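Fimbrium subunit Fim1C (Bacteroides vulgatus, PDB 4QB7) probably forms part of the tip of fimbriae, the filamentous cell-surface appendages that mediate adhesion and biofilm formation. Local coordinates at residues Asp108-Thr112 / Ile124-Lys129; Val141-His145 / Tyr208-Asp213; Asn212-Glu216 / Ile271-Lys276. All blocks are in the same frame, centred on the assembly; numbering follows the deposited sequence.

Overall arrangement
Following the chain from the N terminus, contact 1 comes first: 124-129 turns back on 108-112 and closes a short hairpin. The next strand, 141-143, belongs to the large mixed sheet. Contact 2 closes some sixty residues later, when 208-213 at the end of strand 203-209 comes to lie against 141-145. Contact 3 opens on the same turn, sharing Asn-212 and Asp-213 with contact 2, and closes at 271-276 in the loop after strand 259-270. The contacts thus run in series, without nesting. Strands 111-113, 123-127, 203-209 and 214-217 lie in one antiparallel sheet; contact 2 ties it to the mixed sheet, and contact 3 to the loop leaving strand 259-270.

Contact 1 of 3, residues Asp108-Thr112 / Ile124-Lys129; sequences DQKIT and ITFEVK
Two short antiparallel strands are paired here, 111-112 against 124-127, with Ile-111 opposite Phe-126 (CA to CA 4.9 Å) as a non-hydrogen-bonded pair and Thr-112 opposite Thr-125 (CA to CA 4.9 Å) as a hydrogen-bonded pair. Backbone bonds set this register: Thr-112 N to Thr-125 O 2.9 Å, Thr-125 N to Thr-112 O 2.8 Å, and Glu-127 N to Lys-110 O 3.2 Å. Lys-110 itself has left-handed backbone angles (66/38), so the chain bends away before the strand begins. There a water bridges the widening gap, donating to Gln-109 O and Glu-127 O, both at 2.7 Å.

Ile-111 and Phe-126 share the buried face. Ile-111 CG1 meets the edge of the Phe-126 ring (chi1 t) at CD1, 3.8 Å away, and Ile-111 CG2 lies 4.1 Å from Ile-124 CG2; Tyr-96 of strand 90-97 adds to this apolar cluster. The beta-branched Thr-112 and Thr-125, both m, suit extended backbone on the more exposed face, their CB atoms 4.0 Å apart.

Charged groups fringe the open end. Lys-110 NZ and Glu-127 OE1 make a long salt bridge of 3.7 Å, and the Lys-129 chain extends until NZ is 2.8 Å from Asp-108 O, at a poor hydrogen-bonding angle. Together these features describe a beta hairpin at the margin of an antiparallel sheet, whose inner strand, 123-127, pairs onward with strand 203-209.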
loop_
_atom_site.group_PDB
_atom_site.type_symbol
_atom_site.label_atom_id
_atom_site.label_comp_id
_atom_site.label_asym_id
_atom_site.label_seq_id
_atom_site.Cartn_x
_atom_site.Cartn_y
_atom_site.Cartn_z
ATOM N N ASP A 108 -14.164 -9.805 1.402
ATOM C CA ASP A 108 -13.638 -8.976 2.470
ATOM C C ASP A 108 -12.584 -7.976 2.026
ATOM O O ASP A 108 -12.701 -6.799 2.356
ATOM C CB ASP A 108 -13.022 -9.863 3.573
ATOM C CG ASP A 108 -13.915 -10.920 4.209
ATOM O OD1 ASP A 108 -15.130 -10.931 3.916
ATOM O OD2 ASP A 108 -13.399 -11.719 5.026
ATOM N N GLN A 109 -11.512 -8.449 1.351
ATOM C CA GLN A 109 -10.344 -7.623 1.050
ATOM C C GLN A 109 -10.047 -7.428 -0.419
ATOM O O GLN A 109 -9.103 -6.704 -0.736
ATOM C CB GLN A 109 -9.098 -8.264 1.702
ATOM C CG GLN A 109 -9.277 -8.866 3.107
ATOM C CD GLN A 109 -9.649 -7.871 4.195
ATOM O OE1 GLN A 109 -9.665 -6.643 3.998
ATOM N NE2 GLN A 109 -9.885 -8.379 5.399
ATOM N N LYS A 110 -10.829 -8.060 -1.308
ATOM C CA LYS A 110 -10.626 -8.102 -2.765
ATOM C C LYS A 110 -9.325 -8.883 -3.040
ATOM O O LYS A 110 -8.566 -8.535 -3.942
ATOM C CB LYS A 110 -10.660 -6.720 -3.439
ATOM C CG LYS A 110 -12.051 -6.146 -3.501
ATOM C CD LYS A 110 -12.069 -4.843 -4.283
ATOM C CE LYS A 110 -13.469 -4.308 -4.480
ATOM N NZ LYS A 110 -14.309 -5.215 -5.318
ATOM N N ILE A 111 -9.103 -9.953 -2.240
ATOM C CA ILE A 111 -8.009 -10.922 -2.278
ATOM C C ILE A 111 -8.593 -12.268 -2.746
ATOM O O ILE A 111 -9.508 -12.788 -2.128
ATOM C CB ILE A 111 -7.291 -11.056 -0.875
ATOM C CG1 ILE A 111 -6.469 -9.817 -0.497
ATOM C CG2 ILE A 111 -6.417 -12.310 -0.787
ATOM C CD1 ILE A 111 -5.980 -9.800 1.020
ATOM N N THR A 112 -8.053 -12.825 -3.828
ATOM C CA THR A 112 -8.407 -14.148 -4.375
ATOM C C THR A 112 -7.142 -14.989 -4.228
ATOM O O THR A 112 -6.055 -14.550 -4.625
ATOM C CB THR A 112 -8.922 -14.029 -5.826
ATOM O OG1 THR A 112 -10.074 -13.196 -5.851
ATOM C CG2 THR A 112 -9.274 -15.371 -6.436
ATOM N N ILE A 124 -1.745 -14.660 -4.997
ATOM C CA ILE A 124 -2.826 -13.765 -4.627
ATOM C C ILE A 124 -3.165 -12.907 -5.828
ATOM O O ILE A 124 -2.272 -12.266 -6.384
ATOM C CB ILE A 124 -2.457 -12.869 -3.420
ATOM C CG1 ILE A 124 -2.508 -13.633 -2.086
ATOM C CG2 ILE A 124 -3.323 -11.589 -3.369
ATOM C CD1 ILE A 124 -1.912 -12.855 -0.949
ATOM N N THR A 125 -4.449 -12.899 -6.232
ATOM C CA THR A 125 -4.987 -11.981 -7.221
ATOM C C THR A 125 -5.602 -10.854 -6.389
ATOM O O THR A 125 -6.490 -11.101 -5.552
ATOM C CB THR A 125 -5.947 -12.658 -8.180
ATOM O OG1 THR A 125 -5.225 -13.663 -8.878
ATOM C CG2 THR A 125 -6.567 -11.663 -9.180
ATOM N N PHE A 126 -5.081 -9.636 -6.573
ATOM C CA PHE A 126 -5.486 -8.501 -5.773
ATOM C C PHE A 126 -6.006 -7.330 -6.624
ATOM O O PHE A 126 -5.406 -6.973 -7.643
ATOM C CB PHE A 126 -4.280 -8.069 -4.927
ATOM C CG PHE A 126 -4.474 -6.890 -3.998
ATOM C CD1 PHE A 126 -5.166 -7.034 -2.801
ATOM C CD2 PHE A 126 -3.897 -5.659 -4.285
ATOM C CE1 PHE A 126 -5.338 -5.949 -1.944
ATOM C CE2 PHE A 126 -4.059 -4.580 -3.418
ATOM C CZ PHE A 126 -4.779 -4.731 -2.255
ATOM N N GLU A 127 -7.141 -6.748 -6.183
ATOM C CA GLU A 127 -7.787 -5.574 -6.775
ATOM C C GLU A 127 -7.736 -4.424 -5.783
ATOM O O GLU A 127 -7.973 -4.623 -4.591
ATOM C CB GLU A 127 -9.237 -5.859 -7.194
ATOM C CG GLU A 127 -9.753 -4.848 -8.207
ATOM C CD GLU A 127 -11.247 -4.757 -8.456
ATOM O OE1 GLU A 127 -11.983 -5.723 -8.153
ATOM O OE2 GLU A 127 -11.681 -3.705 -8.977
ATOM N N VAL A 128 -7.390 -3.238 -6.261
ATOM C CA VAL A 128 -7.309 -2.021 -5.455
ATOM C C VAL A 128 -8.731 -1.518 -5.175
ATOM O O VAL A 128 -9.519 -1.349 -6.105
ATOM C CB VAL A 128 -6.425 -0.944 -6.136
ATOM C CG1 VAL A 128 -6.390 0.334 -5.319
ATOM C CG2 VAL A 128 -5.011 -1.462 -6.354
ATOM N N LYS A 129 -9.045 -1.308 -3.880
ATOM C CA LYS A 129 -10.323 -0.806 -3.366
ATOM C C LYS A 129 -10.324 0.728 -3.502
ATOM O O LYS A 129 -9.533 1.398 -2.847
ATOM C CB LYS A 129 -10.472 -1.252 -1.899
ATOM C CG LYS A 129 -11.834 -1.772 -1.480
ATOM C CD LYS A 129 -11.684 -2.646 -0.229
ATOM C CE LYS A 129 -13.008 -2.999 0.407
ATOM N NZ LYS A 129 -12.954 -4.258 1.211
HETATM O O HOH W 1 -8.385 -4.362 -1.961
#

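Contact 2 of 3, residues Val141-His145 / Tyr208-Asp213; sequences VTDCH and YKFDND
This is a buried side-chain contact between two sheets: the end of strand 141-143, from the large mixed sheet, meets the end of strand 203-209 and the turn that follows it. The backbones stay apart, the nearest CA pair being Cys-144 and Phe-210 at 5.9 Å, and side chains fill the space between.

The polar part gathers around Tyr-208 OH. Thr-142 OG1 (chi1 p, CB toward the partner) lies 2.9 Å from Tyr-208 OH, and within its own segment Tyr-208 OH donates to Asp-213 OD1 at 2.6 Å. A water closes the group, 2.9 Å from Thr-142 OG1 and donating to Asp-213 OD1 at 3.1 Å. Asp-213 has left-handed backbone angles (56/53) and chi1 t, which swing its carboxylate back toward the tyrosine; Lys-321 pairs with the same OD1 by a salt bridge.

Beside this network, Phe-210 (chi1 m) brings its ring up against the end of strand 141-143. Cys-144 CB meets the ring edge at Phe-210 CD2 (3.8 Å), and Thr-142 CB lies 3.8 Å from Phe-210 CE2. Cys-144 SG, with chi1 p, rests against both Tyr-208 OH (3.6 Å) and Asp-213 CB (3.7 Å).

The CA-to-CB bond of Asp-143 points away, and the side chain shapes its own segment: OD1 accepts from His-145 N at 3.2 Å in an Asx turn and from His-145 ND1 at a very short 2.5 Å.

The Tyr-208 hydroxyl, a water and Lys-321 thus satisfy the Asp-213 carboxylate, with Thr-142 joined through the water, while the Phe-210 ring supplies the apolar contact with Cys-144 and Thr-142.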
loop_
_atom_site.group_PDB
_atom_site.type_symbol
_atom_site.label_atom_id
_atom_site.label_comp_id
_atom_site.label_asym_id
_atom_site.label_seq_id
_atom_site.Cartn_x
_atom_site.Cartn_y
_atom_site.Cartn_z
ATOM N N VAL A 141 -0.001 -7.171 3.143
ATOM C CA VAL A 141 1.292 -7.604 3.657
ATOM C C VAL A 141 1.433 -9.093 3.409
ATOM O O VAL A 141 0.442 -9.827 3.406
ATOM C CB VAL A 141 1.563 -7.223 5.146
ATOM C CG1 VAL A 141 1.576 -5.725 5.354
ATOM C CG2 VAL A 141 0.598 -7.892 6.104
ATOM N N THR A 142 2.648 -9.547 3.144
ATOM C CA THR A 142 2.867 -10.978 2.934
ATOM C C THR A 142 4.117 -11.416 3.634
ATOM O O THR A 142 4.961 -10.601 4.005
ATOM C CB THR A 142 2.948 -11.392 1.456
ATOM O OG1 THR A 142 4.241 -11.024 0.950
ATOM C CG2 THR A 142 1.817 -10.838 0.614
ATOM N N ASP A 143 4.242 -12.719 3.770
ATOM C CA ASP A 143 5.390 -13.354 4.347
ATOM C C ASP A 143 5.756 -14.578 3.518
ATOM O O ASP A 143 4.997 -15.540 3.471
ATOM C CB ASP A 143 5.125 -13.728 5.809
ATOM C CG ASP A 143 6.344 -14.279 6.505
ATOM O OD1 ASP A 143 7.379 -14.471 5.828
ATOM O OD2 ASP A 143 6.258 -14.552 7.712
ATOM N N CYS A 144 6.917 -14.517 2.863
ATOM C CA CYS A 144 7.491 -15.612 2.097
ATOM C C CYS A 144 9.016 -15.687 2.356
ATOM O O CYS A 144 9.777 -16.134 1.497
ATOM C CB CYS A 144 7.152 -15.510 0.612
ATOM S SG CYS A 144 7.754 -14.012 -0.201
ATOM N N HIS A 145 9.448 -15.310 3.591
ATOM C CA HIS A 145 10.859 -15.370 3.965
ATOM C C HIS A 145 11.242 -16.848 4.254
ATOM O O HIS A 145 10.387 -17.671 4.621
ATOM C CB HIS A 145 11.250 -14.356 5.083
ATOM C CG HIS A 145 10.893 -14.689 6.502
ATOM N ND1 HIS A 145 9.572 -14.737 6.934
ATOM C CD2 HIS A 145 11.699 -14.818 7.584
ATOM C CE1 HIS A 145 9.615 -14.969 8.237
ATOM N NE2 HIS A 145 10.872 -15.009 8.680
ATOM N N TYR A 208 0.186 -11.525 -7.339
ATOM C CA TYR A 208 1.368 -11.505 -6.480
ATOM C C TYR A 208 1.816 -12.948 -6.307
ATOM O O TYR A 208 1.018 -13.803 -5.909
ATOM C CB TYR A 208 1.096 -10.829 -5.111
ATOM C CG TYR A 208 2.247 -10.981 -4.136
ATOM C CD1 TYR A 208 3.343 -10.116 -4.172
ATOM C CD2 TYR A 208 2.255 -12.002 -3.188
ATOM C CE1 TYR A 208 4.430 -10.289 -3.310
ATOM C CE2 TYR A 208 3.347 -12.200 -2.342
ATOM C CZ TYR A 208 4.430 -11.345 -2.407
ATOM O OH TYR A 208 5.484 -11.575 -1.561
ATOM N N LYS A 209 3.094 -13.212 -6.596
ATOM C CA LYS A 209 3.683 -14.536 -6.532
ATOM C C LYS A 209 4.551 -14.677 -5.300
ATOM O O LYS A 209 5.509 -13.918 -5.120
ATOM C CB LYS A 209 4.522 -14.800 -7.796
ATOM C CG LYS A 209 3.770 -14.846 -9.117
ATOM C CD LYS A 209 4.679 -15.510 -10.135
ATOM C CE LYS A 209 5.376 -14.623 -11.158
ATOM N NZ LYS A 209 5.986 -13.384 -10.608
ATOM N N PHE A 210 4.237 -15.675 -4.454
ATOM C CA PHE A 210 4.999 -15.957 -3.247
ATOM C C PHE A 210 6.334 -16.635 -3.576
ATOM O O PHE A 210 7.228 -16.638 -2.732
ATOM C CB PHE A 210 4.183 -16.840 -2.307
ATOM C CG PHE A 210 3.172 -16.100 -1.475
ATOM C CD1 PHE A 210 1.930 -15.777 -1.988
ATOM C CD2 PHE A 210 3.448 -15.759 -0.158
ATOM C CE1 PHE A 210 0.977 -15.141 -1.193
ATOM C CE2 PHE A 210 2.498 -15.109 0.626
ATOM C CZ PHE A 210 1.268 -14.812 0.104
ATOM N N ASP A 211 6.469 -17.234 -4.779
ATOM C CA ASP A 211 7.715 -17.889 -5.152
ATOM C C ASP A 211 8.901 -16.901 -5.198
ATOM O O ASP A 211 9.970 -17.240 -4.720
ATOM C CB ASP A 211 7.587 -18.625 -6.489
ATOM C CG ASP A 211 8.671 -19.690 -6.680
ATOM O OD1 ASP A 211 8.721 -20.677 -5.844
ATOM O OD2 ASP A 211 9.480 -19.548 -7.640
ATOM N N ASN A 212 8.729 -15.694 -5.754
ATOM C CA ASN A 212 9.852 -14.761 -5.849
ATOM C C ASN A 212 9.518 -13.344 -5.328
ATOM O O ASN A 212 10.301 -12.403 -5.572
ATOM C CB ASN A 212 10.351 -14.688 -7.294
ATOM C CG ASN A 212 9.286 -14.327 -8.279
ATOM O OD1 ASN A 212 8.101 -14.222 -7.945
ATOM N ND2 ASN A 212 9.682 -14.209 -9.531
ATOM N N ASP A 213 8.375 -13.205 -4.618
ATOM C CA ASP A 213 7.939 -11.951 -4.020
ATOM C C ASP A 213 7.846 -10.811 -5.095
ATOM O O ASP A 213 8.436 -9.739 -4.958
ATOM C CB ASP A 213 8.868 -11.598 -2.835
ATOM C CG ASP A 213 8.653 -10.271 -2.149
ATOM O OD1 ASP A 213 7.487 -9.907 -1.919
ATOM O OD2 ASP A 213 9.657 -9.597 -1.847
HETATM O O HOH W 2 7.037 -10.303 1.147
#

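Contact 3 of 3, residues Asn212-Glu216 / Ile271-Lys276; sequences NDTWE and IPVNNK
Asn-275 imitates a strand neighbour with its side chain: its amide makes a paired, two-way link to the backbone of Trp-215. Trp-215 N donates to Asn-275 OD1 at 2.8 Å, and Asn-275 ND2 donates to Trp-215 O at 3.1 Å, both nearly linear. Asparagine suits the place because its side-chain amide offers donor and acceptor side by side, matching the N-H and C=O of a single extended residue; chi1 m and chi2 near -75° present it to strand 214-216. The loop bends sharply here, with Asn-274 at 51/41 and Asn-275 at 51/-122, the CA atoms of Trp-215 and Asn-275 standing 6.3 Å apart.

Farther out, Lys-276 extends its chain to Asp-213. Their salt bridge is long (NZ to OD2 3.8 Å), but a water bridges it, donating to Asp-213 OD2 at 2.9 Å and accepting from Lys-276 NZ at 3.1 Å. Asp-213 OD1 is hydrogen-bonded to Tyr-208 OH.

On the inner side Trp-215 (chi1 m, chi2 98°) lays one ring face against the loop. Pro-272 CD lies 3.9 Å from the centroid of its five-membered ring and Ile-271 CG2 4.2 Å from that of the six-membered ring, two CH-pi contacts. Trp-215 NE1 bonds to Val-167 O, and Tyr-208 meets the indole edge-to-face.

Asp-213 and Thr-214 both face Lys-209, which makes a G1 beta bulge at the end of the hairpin turn; the 271-276 loop docks on this hairpin.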
loop_
_atom_site.group_PDB
_atom_site.type_symbol
_atom_site.label_atom_id
_atom_site.label_comp_id
_atom_site.label_asym_id
_atom_site.label_seq_id
_atom_site.Cartn_x
_atom_site.Cartn_y
_atom_site.Cartn_z
ATOM N N ASN A 212 8.729 -15.694 -5.754
ATOM C CA ASN A 212 9.852 -14.761 -5.849
ATOM C C ASN A 212 9.518 -13.344 -5.328
ATOM O O ASN A 212 10.301 -12.403 -5.572
ATOM C CB ASN A 212 10.351 -14.688 -7.294
ATOM C CG ASN A 212 9.286 -14.327 -8.279
ATOM O OD1 ASN A 212 8.101 -14.222 -7.945
ATOM N ND2 ASN A 212 9.682 -14.209 -9.531
ATOM N N ASP A 213 8.375 -13.205 -4.618
ATOM C CA ASP A 213 7.939 -11.951 -4.020
ATOM C C ASP A 213 7.846 -10.811 -5.095
ATOM O O ASP A 213 8.436 -9.739 -4.958
ATOM C CB ASP A 213 8.868 -11.598 -2.835
ATOM C CG ASP A 213 8.653 -10.271 -2.149
ATOM O OD1 ASP A 213 7.487 -9.907 -1.919
ATOM O OD2 ASP A 213 9.657 -9.597 -1.847
ATOM N N THR A 214 7.116 -11.083 -6.180
ATOM C CA THR A 214 6.907 -10.136 -7.265
ATOM C C THR A 214 5.473 -10.183 -7.737
ATOM O O THR A 214 4.779 -11.195 -7.581
ATOM C CB THR A 214 7.847 -10.376 -8.492
ATOM O OG1 THR A 214 7.521 -11.593 -9.131
ATOM C CG2 THR A 214 9.322 -10.315 -8.174
ATOM N N TRP A 215 5.052 -9.065 -8.347
ATOM C CA TRP A 215 3.775 -8.830 -9.001
ATOM C C TRP A 215 3.901 -9.029 -10.505
ATOM O O TRP A 215 4.906 -8.646 -11.123
ATOM C CB TRP A 215 3.315 -7.387 -8.750
ATOM C CG TRP A 215 2.857 -7.110 -7.359
ATOM C CD1 TRP A 215 3.583 -6.547 -6.356
ATOM C CD2 TRP A 215 1.549 -7.362 -6.820
ATOM N NE1 TRP A 215 2.800 -6.399 -5.233
ATOM C CE2 TRP A 215 1.551 -6.904 -5.487
ATOM C CE3 TRP A 215 0.367 -7.911 -7.343
ATOM C CZ2 TRP A 215 0.415 -6.959 -4.678
ATOM C CZ3 TRP A 215 -0.757 -7.973 -6.535
ATOM C CH2 TRP A 215 -0.724 -7.511 -5.219
ATOM N N GLU A 216 2.852 -9.573 -11.100
ATOM C CA GLU A 216 2.738 -9.719 -12.541
ATOM C C GLU A 216 1.286 -9.363 -12.951
ATOM O O GLU A 216 0.422 -9.248 -12.085
ATOM C CB GLU A 216 3.187 -11.103 -13.005
ATOM C CG GLU A 216 2.413 -12.253 -12.399
ATOM C CD GLU A 216 2.588 -13.564 -13.135
ATOM O OE1 GLU A 216 3.740 -13.881 -13.505
ATOM O OE2 GLU A 216 1.575 -14.265 -13.359
ATOM N N ILE A 271 -0.876 -1.130 -6.213
ATOM C CA ILE A 271 -0.078 -2.201 -6.810
ATOM C C ILE A 271 1.129 -1.435 -7.412
ATOM O O ILE A 271 0.925 -0.406 -8.088
ATOM C CB ILE A 271 -0.863 -3.063 -7.833
ATOM C CG1 ILE A 271 -2.040 -3.796 -7.167
ATOM C CG2 ILE A 271 0.064 -4.065 -8.517
ATOM C CD1 ILE A 271 -3.076 -4.265 -8.082
ATOM N N PRO A 272 2.381 -1.815 -7.055
ATOM C CA PRO A 272 3.537 -1.030 -7.522
ATOM C C PRO A 272 3.739 -1.084 -9.039
ATOM O O PRO A 272 3.157 -1.942 -9.727
ATOM C CB PRO A 272 4.714 -1.674 -6.774
ATOM C CG PRO A 272 4.281 -3.055 -6.520
ATOM C CD PRO A 272 2.812 -2.984 -6.257
ATOM N N VAL A 273 4.548 -0.162 -9.562
ATOM C CA VAL A 273 4.880 -0.150 -10.991
ATOM C C VAL A 273 6.263 -0.812 -11.116
ATOM O O VAL A 273 7.192 -0.424 -10.403
ATOM C CB VAL A 273 4.826 1.274 -11.631
ATOM C CG1 VAL A 273 5.247 1.229 -13.086
ATOM C CG2 VAL A 273 3.427 1.871 -11.520
ATOM N N ASN A 274 6.388 -1.823 -11.982
ATOM C CA ASN A 274 7.639 -2.553 -12.231
ATOM C C ASN A 274 8.295 -3.036 -10.945
ATOM O O ASN A 274 9.520 -2.978 -10.811
ATOM C CB ASN A 274 8.615 -1.707 -13.041
ATOM C CG ASN A 274 8.115 -1.416 -14.413
ATOM O OD1 ASN A 274 7.591 -2.291 -15.110
ATOM N ND2 ASN A 274 8.245 -0.171 -14.816
ATOM N N ASN A 275 7.466 -3.522 -10.006
ATOM C CA ASN A 275 7.881 -4.026 -8.717
ATOM C C ASN A 275 8.798 -3.034 -7.995
ATOM O O ASN A 275 8.366 -1.918 -7.723
ATOM C CB ASN A 275 8.522 -5.412 -8.834
ATOM C CG ASN A 275 7.490 -6.462 -9.126
ATOM O OD1 ASN A 275 6.726 -6.858 -8.254
ATOM N ND2 ASN A 275 7.367 -6.842 -10.386
ATOM N N LYS A 276 10.034 -3.441 -7.636
ATOM C CA LYS A 276 10.927 -2.589 -6.837
ATOM C C LYS A 276 11.637 -1.484 -7.668
ATOM O O LYS A 276 12.290 -0.608 -7.091
ATOM C CB LYS A 276 11.933 -3.463 -6.065
ATOM C CG LYS A 276 11.485 -3.667 -4.609
ATOM C CD LYS A 276 11.951 -4.979 -3.968
ATOM C CE LYS A 276 11.351 -5.197 -2.581
ATOM N NZ LYS A 276 11.859 -6.443 -1.934
HETATM O O HOH W 3 12.207 -9.253 -3.262
#